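Local coordinates for protein thiazoline oxidase/subtilisin-like protease (Prochloron didemni, PDB 4H6X) that matures patellamides as a subtilisin-like protease, probably cleaving the precursor peptide and closing it into a ring by transamidation, at residues A285-L290 / G334-L339; T305-T310 / G328-P333. All coordinates share one frame; numbering follows the deposited sequence.

Three helices following one another at the C-terminal side of the subtilase domain are joined here: 273-293, 300-309 and 332-340. Along the chain the order is 285-290, 305-310, 328-333, 334-339, with the two segments of contact 2 both falling between those of contact 1. The last two segments run on directly, and helix 332-340 serves both contacts: its start is fixed in contact 2 and its body packs in contact 1. The contact centres are about 10 Å apart, bridged where Thr310 meets Ala335 and Val338. As in other subtilases, helix 273-293 probably carries the catalytic serine near its start, and contact 1 lies on the later half of that helix.

Contact 1: residues A285-L290 / G334-L339; sequences ALLMSL and GAMKVL
Met336 lays its sulfur against two leucines one turn apart on the neighbouring helix: SD lies 3.7 Å from Leu287 CD2 and 3.9 Å from Leu290 CD2. Its terminal methyl, Met336 CE, is also 3.9 Å from Leu290 CD2. The thioether gets there by folding, with bends at chi2 (-86°) and chi3 (-83°) that bring the sulfur and methyl round to the leucines from a CB not aimed at them. One turn further on, Leu339 sends a single branch across Leu287 at about a right angle. Leu339 CD1 is 4.0 Å from Leu287 CD1 and lies close to CB and CD2 of the same leucine. Leu287 is thus the shared partner, its CD2 facing the sulfur and Leu339 CD1 together. The interface is wholly apolar; the segment axes run in the same general direction, inclined at 28°, and stay 11.6 Å apart, with side chains alone bridging the gap. Behind it, Ser289 OG bonds to Ala285 O on the side of its helix turned from Met336; that oxygen also takes Ser289 N, from the opposite face of its plane. Leu23 of helix 20-26 packs on Leu290, and Gln26 on Met336. Leu307 and Ala306 of helix 300-309 cover Leu287 and Leu339 respectively, while Ala285 and Met288 rest on Ile170 of strand 170-173, so helix 273-293 packs between the central parallel sheet of the subtilisin-like alpha/beta fold and helix 332-340.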
loop_
_atom_site.group_PDB
_atom_site.type_symbol
_atom_site.label_atom_id
_atom_site.label_comp_id
_atom_site.label_asym_id
_atom_site.label_seq_id
_atom_site.Cartn_x
_atom_site.Cartn_y
_atom_site.Cartn_z
ATOM N N ALA A 285 -9.634 1.684 -1.325
ATOM C CA ALA A 285 -9.981 1.673 -2.754
ATOM C C ALA A 285 -11.212 0.799 -3.065
ATOM O O ALA A 285 -12.048 1.153 -3.906
ATOM C CB ALA A 285 -8.794 1.210 -3.582
ATOM N N LEU A 286 -11.306 -0.352 -2.410
ATOM C CA LEU A 286 -12.512 -1.174 -2.529
ATOM C C LEU A 286 -13.774 -0.402 -2.081
ATOM O O LEU A 286 -14.822 -0.462 -2.739
ATOM C CB LEU A 286 -12.358 -2.475 -1.731
ATOM C CG LEU A 286 -11.366 -3.559 -2.200
ATOM C CD1 LEU A 286 -11.507 -4.800 -1.328
ATOM C CD2 LEU A 286 -11.529 -3.942 -3.665
ATOM N N LEU A 287 -13.671 0.333 -0.978
ATOM C CA LEU A 287 -14.831 1.076 -0.452
ATOM C C LEU A 287 -15.222 2.202 -1.393
ATOM O O LEU A 287 -16.410 2.434 -1.629
ATOM C CB LEU A 287 -14.580 1.595 0.967
ATOM C CG LEU A 287 -14.396 0.533 2.057
ATOM C CD1 LEU A 287 -13.886 1.161 3.353
ATOM C CD2 LEU A 287 -15.672 -0.279 2.302
ATOM N N MET A 288 -14.218 2.881 -1.955
ATOM C CA MET A 288 -14.442 3.859 -3.009
ATOM C C MET A 288 -15.025 3.211 -4.272
ATOM O O MET A 288 -15.888 3.800 -4.927
ATOM C CB MET A 288 -13.146 4.607 -3.373
ATOM C CG MET A 288 -12.562 5.483 -2.283
ATOM S SD MET A 288 -11.097 6.341 -2.917
ATOM C CE MET A 288 -10.712 7.350 -1.486
ATOM N N SER A 289 -14.553 2.019 -4.623
ATOM C CA SER A 289 -15.106 1.300 -5.778
ATOM C C SER A 289 -16.616 1.054 -5.634
ATOM O O SER A 289 -17.376 1.143 -6.604
ATOM C CB SER A 289 -14.365 -0.020 -5.986
ATOM O OG SER A 289 -13.006 0.244 -6.267
ATOM N N LEU A 290 -17.030 0.768 -4.409
ATOM C CA LEU A 290 -18.431 0.509 -4.079
ATOM C C LEU A 290 -19.282 1.789 -4.160
ATOM O O LEU A 290 -20.453 1.735 -4.532
ATOM C CB LEU A 290 -18.497 -0.111 -2.691
ATOM C CG LEU A 290 -19.442 -1.271 -2.421
ATOM C CD1 LEU A 290 -19.399 -2.299 -3.549
ATOM C CD2 LEU A 290 -19.052 -1.886 -1.086
ATOM N N GLY A 334 -18.243 -2.781 10.173
ATOM C CA GLY A 334 -18.705 -1.502 10.744
ATOM C C GLY A 334 -18.637 -0.335 9.760
ATOM O O GLY A 334 -19.552 0.499 9.693
ATOM N N ALA A 335 -17.550 -0.271 8.983
ATOM C CA ALA A 335 -17.351 0.803 8.012
ATOM C C ALA A 335 -18.332 0.698 6.841
ATOM O O ALA A 335 -18.802 1.711 6.314
ATOM C CB ALA A 335 -15.907 0.813 7.512
ATOM N N MET A 336 -18.661 -0.536 6.459
ATOM C CA MET A 336 -19.662 -0.773 5.421
ATOM C C MET A 336 -21.032 -0.282 5.880
ATOM O O MET A 336 -21.756 0.370 5.133
ATOM C CB MET A 336 -19.754 -2.260 5.096
ATOM C CG MET A 336 -18.492 -2.849 4.503
ATOM S SD MET A 336 -18.475 -2.602 2.733
ATOM C CE MET A 336 -19.471 -3.985 2.197
ATOM N N LYS A 337 -21.384 -0.614 7.115
ATOM C CA LYS A 337 -22.650 -0.157 7.681
ATOM C C LYS A 337 -22.725 1.374 7.654
ATOM O O LYS A 337 -23.749 1.934 7.275
ATOM C CB LYS A 337 -22.836 -0.707 9.095
ATOM C CG LYS A 337 -24.283 -0.693 9.562
ATOM C CD LYS A 337 -24.660 -1.999 10.250
ATOM C CE LYS A 337 -23.943 -2.186 11.582
ATOM N NZ LYS A 337 -23.660 -3.630 11.849
ATOM N N VAL A 338 -21.633 2.046 8.013
ATOM C CA VAL A 338 -21.602 3.517 8.009
ATOM C C VAL A 338 -21.755 4.068 6.593
ATOM O O VAL A 338 -22.499 5.014 6.369
ATOM C CB VAL A 338 -20.315 4.081 8.671
ATOM C CG1 VAL A 338 -20.116 5.556 8.328
ATOM C CG2 VAL A 338 -20.357 3.901 10.187
ATOM N N LEU A 339 -21.054 3.467 5.636
ATOM C CA LEU A 339 -20.998 4.013 4.289
ATOM C C LEU A 339 -22.234 3.701 3.462
ATOM O O LEU A 339 -22.677 4.538 2.695
ATOM C CB LEU A 339 -19.746 3.516 3.549
ATOM C CG LEU A 339 -18.415 4.124 3.995
ATOM C CD1 LEU A 339 -17.239 3.268 3.537
ATOM C CD2 LEU A 339 -18.303 5.561 3.494
#

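Contact 2: residues T305-T310 / G328-P333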
loop_
_atom_site.group_PDB
_atom_site.type_symbol
_atom_site.label_atom_id
_atom_site.label_comp_id
_atom_site.label_asym_id
_atom_site.label_seq_id
_atom_site.Cartn_x
_atom_site.Cartn_y
_atom_site.Cartn_z
ATOM N N THR A 305 -13.266 8.562 7.463
ATOM C CA THR A 305 -13.912 8.723 8.773
ATOM C C THR A 305 -14.685 7.459 9.160
ATOM O O THR A 305 -14.670 7.062 10.323
ATOM C CB THR A 305 -14.833 9.973 8.823
ATOM O OG1 THR A 305 -15.681 9.990 7.672
ATOM C CG2 THR A 305 -14.008 11.236 8.828
ATOM N N ALA A 306 -15.334 6.824 8.181
ATOM C CA ALA A 306 -16.022 5.546 8.411
ATOM C C ALA A 306 -15.081 4.487 8.969
ATOM O O ALA A 306 -15.451 3.773 9.907
ATOM C CB ALA A 306 -16.696 5.026 7.151
ATOM N N LEU A 307 -13.871 4.400 8.400
ATOM C CA LEU A 307 -12.847 3.486 8.892
ATOM C C LEU A 307 -12.374 3.846 10.293
ATOM O O LEU A 307 -12.254 2.966 11.157
ATOM C CB LEU A 307 -11.648 3.392 7.921
ATOM C CG LEU A 307 -11.914 2.715 6.576
ATOM C CD1 LEU A 307 -10.772 2.968 5.596
ATOM C CD2 LEU A 307 -12.186 1.222 6.763
ATOM N N LEU A 308 -12.110 5.128 10.537
ATOM C CA LEU A 308 -11.631 5.524 11.864
ATOM C C LEU A 308 -12.704 5.390 12.961
ATOM O O LEU A 308 -12.410 4.883 14.046
ATOM C CB LEU A 308 -11.024 6.934 11.852
ATOM C CG LEU A 308 -9.746 7.108 11.009
ATOM C CD1 LEU A 308 -9.466 8.589 10.820
ATOM C CD2 LEU A 308 -8.542 6.407 11.639
ATOM N N LYS A 309 -13.925 5.835 12.665
ATOM C CA LYS A 309 -15.035 5.802 13.632
ATOM C C LYS A 309 -15.429 4.395 14.053
ATOM O O LYS A 309 -15.872 4.186 15.177
ATOM C CB LYS A 309 -16.274 6.518 13.063
ATOM C CG LYS A 309 -16.157 8.037 13.069
ATOM C CD LYS A 309 -15.979 8.585 14.481
ATOM C CE LYS A 309 -16.553 9.994 14.599
ATOM N NZ LYS A 309 -16.348 10.565 15.959
ATOM N N THR A 310 -15.261 3.429 13.152
ATOM C CA THR A 310 -15.675 2.054 13.438
ATOM C C THR A 310 -14.499 1.181 13.853
ATOM O O THR A 310 -14.678 -0.011 14.157
ATOM C CB THR A 310 -16.362 1.420 12.226
ATOM O OG1 THR A 310 -15.417 1.309 11.154
ATOM C CG2 THR A 310 -17.558 2.268 11.788
ATOM N N GLY A 328 -7.803 1.944 16.649
ATOM C CA GLY A 328 -8.257 0.553 16.736
ATOM C C GLY A 328 -7.899 -0.255 15.504
ATOM O O GLY A 328 -7.231 0.248 14.586
ATOM N N PHE A 329 -8.360 -1.502 15.476
ATOM C CA PHE A 329 -8.124 -2.405 14.349
ATOM C C PHE A 329 -9.206 -2.222 13.288
ATOM O O PHE A 329 -10.377 -2.023 13.624
ATOM C CB PHE A 329 -8.084 -3.859 14.846
ATOM C CG PHE A 329 -7.755 -4.863 13.774
ATOM C CD1 PHE A 329 -6.431 -5.098 13.401
ATOM C CD2 PHE A 329 -8.763 -5.569 13.136
ATOM C CE1 PHE A 329 -6.129 -6.024 12.412
ATOM C CE2 PHE A 329 -8.463 -6.496 12.141
ATOM C CZ PHE A 329 -7.146 -6.723 11.782
ATOM N N VAL A 330 -8.815 -2.307 12.013
ATOM C CA VAL A 330 -9.734 -2.128 10.883
ATOM C C VAL A 330 -11.008 -2.956 11.058
ATOM O O VAL A 330 -10.945 -4.143 11.413
ATOM C CB VAL A 330 -9.042 -2.430 9.522
ATOM C CG1 VAL A 330 -8.511 -3.856 9.469
ATOM C CG2 VAL A 330 -9.967 -2.156 8.340
ATOM N N ASN A 331 -12.149 -2.321 10.796
ATOM C CA ASN A 331 -13.462 -2.938 10.967
ATOM C C ASN A 331 -14.281 -2.727 9.709
ATOM O O ASN A 331 -15.151 -1.856 9.655
ATOM C CB ASN A 331 -14.164 -2.338 12.206
ATOM C CG ASN A 331 -15.543 -2.938 12.479
ATOM O OD1 ASN A 331 -15.953 -3.911 11.851
ATOM N ND2 ASN A 331 -16.276 -2.329 13.414
ATOM N N ILE A 332 -13.995 -3.532 8.689
ATOM C CA ILE A 332 -14.736 -3.482 7.436
ATOM C C ILE A 332 -16.267 -3.554 7.633
ATOM O O ILE A 332 -16.995 -2.728 7.083
ATOM C CB ILE A 332 -14.248 -4.556 6.428
ATOM C CG1 ILE A 332 -12.866 -4.179 5.858
ATOM C CG2 ILE A 332 -15.238 -4.723 5.290
ATOM C CD1 ILE A 332 -12.287 -5.242 4.931
ATOM N N PRO A 333 -16.768 -4.549 8.401
ATOM C CA PRO A 333 -18.245 -4.602 8.531
ATOM C C PRO A 333 -18.844 -3.310 9.113
ATOM O O PRO A 333 -19.838 -2.790 8.588
ATOM C CB PRO A 333 -18.469 -5.790 9.496
ATOM C CG PRO A 333 -17.242 -6.636 9.346
ATOM C CD PRO A 333 -16.114 -5.645 9.144
HETATM O O HOH W 1 -12.911 0.352 10.563
HETATM O O HOH W 2 -11.920 -0.895 16.039
#
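Asn331 reaches across to the carbonyl oxygen of Thr310, which follows Lys309 of helix 300-309. Its CB already lies against that oxygen, 3.1 Å from Thr310 O. CG stands anti to the backbone N (chi1 -179°), which swings the amide alongside the same carbonyl. From there ND2 donates to Thr310 O at 2.9 Å with an N-H...O angle of 154°; the acceptor lies almost in the amide plane, whereas the donor is tilted 22° from the carbonyl plane. ND2 also touches Thr310 CB. The other tip atom, OD1, accepts from Gly334 N, so Asn331 is the N-cap of helix 332-340, its amide joining Thr310 to the first turn of that helix. An alanine here has no amide, which is likely to leave Thr310 O without its side-chain donor and Gly334 N, in the first turn of helix 332-340, without its capping acceptor. The backbone of Asn331 is tied in by a bridging water: Asn331 N donates to water 1 at 2.8 Å, and water 1 donates to Leu307 O and, at 2.7 Å from its oxygen, to Thr310 OG1. Thr310 OG1 in turn donates to Ala306 O at 2.8 Å, beside the bond from Thr310 N to that carbonyl. A second water donates to Phe329 O and only weakly to Thr310 O. Toward the interior, Leu307 CD2 meets Val330 CG2 at 4.3 Å, both side chains resting on Ile250 of strand 249-253, whose Leu251 is joined by backbone hydrogen bonds to Gly328 and Val330.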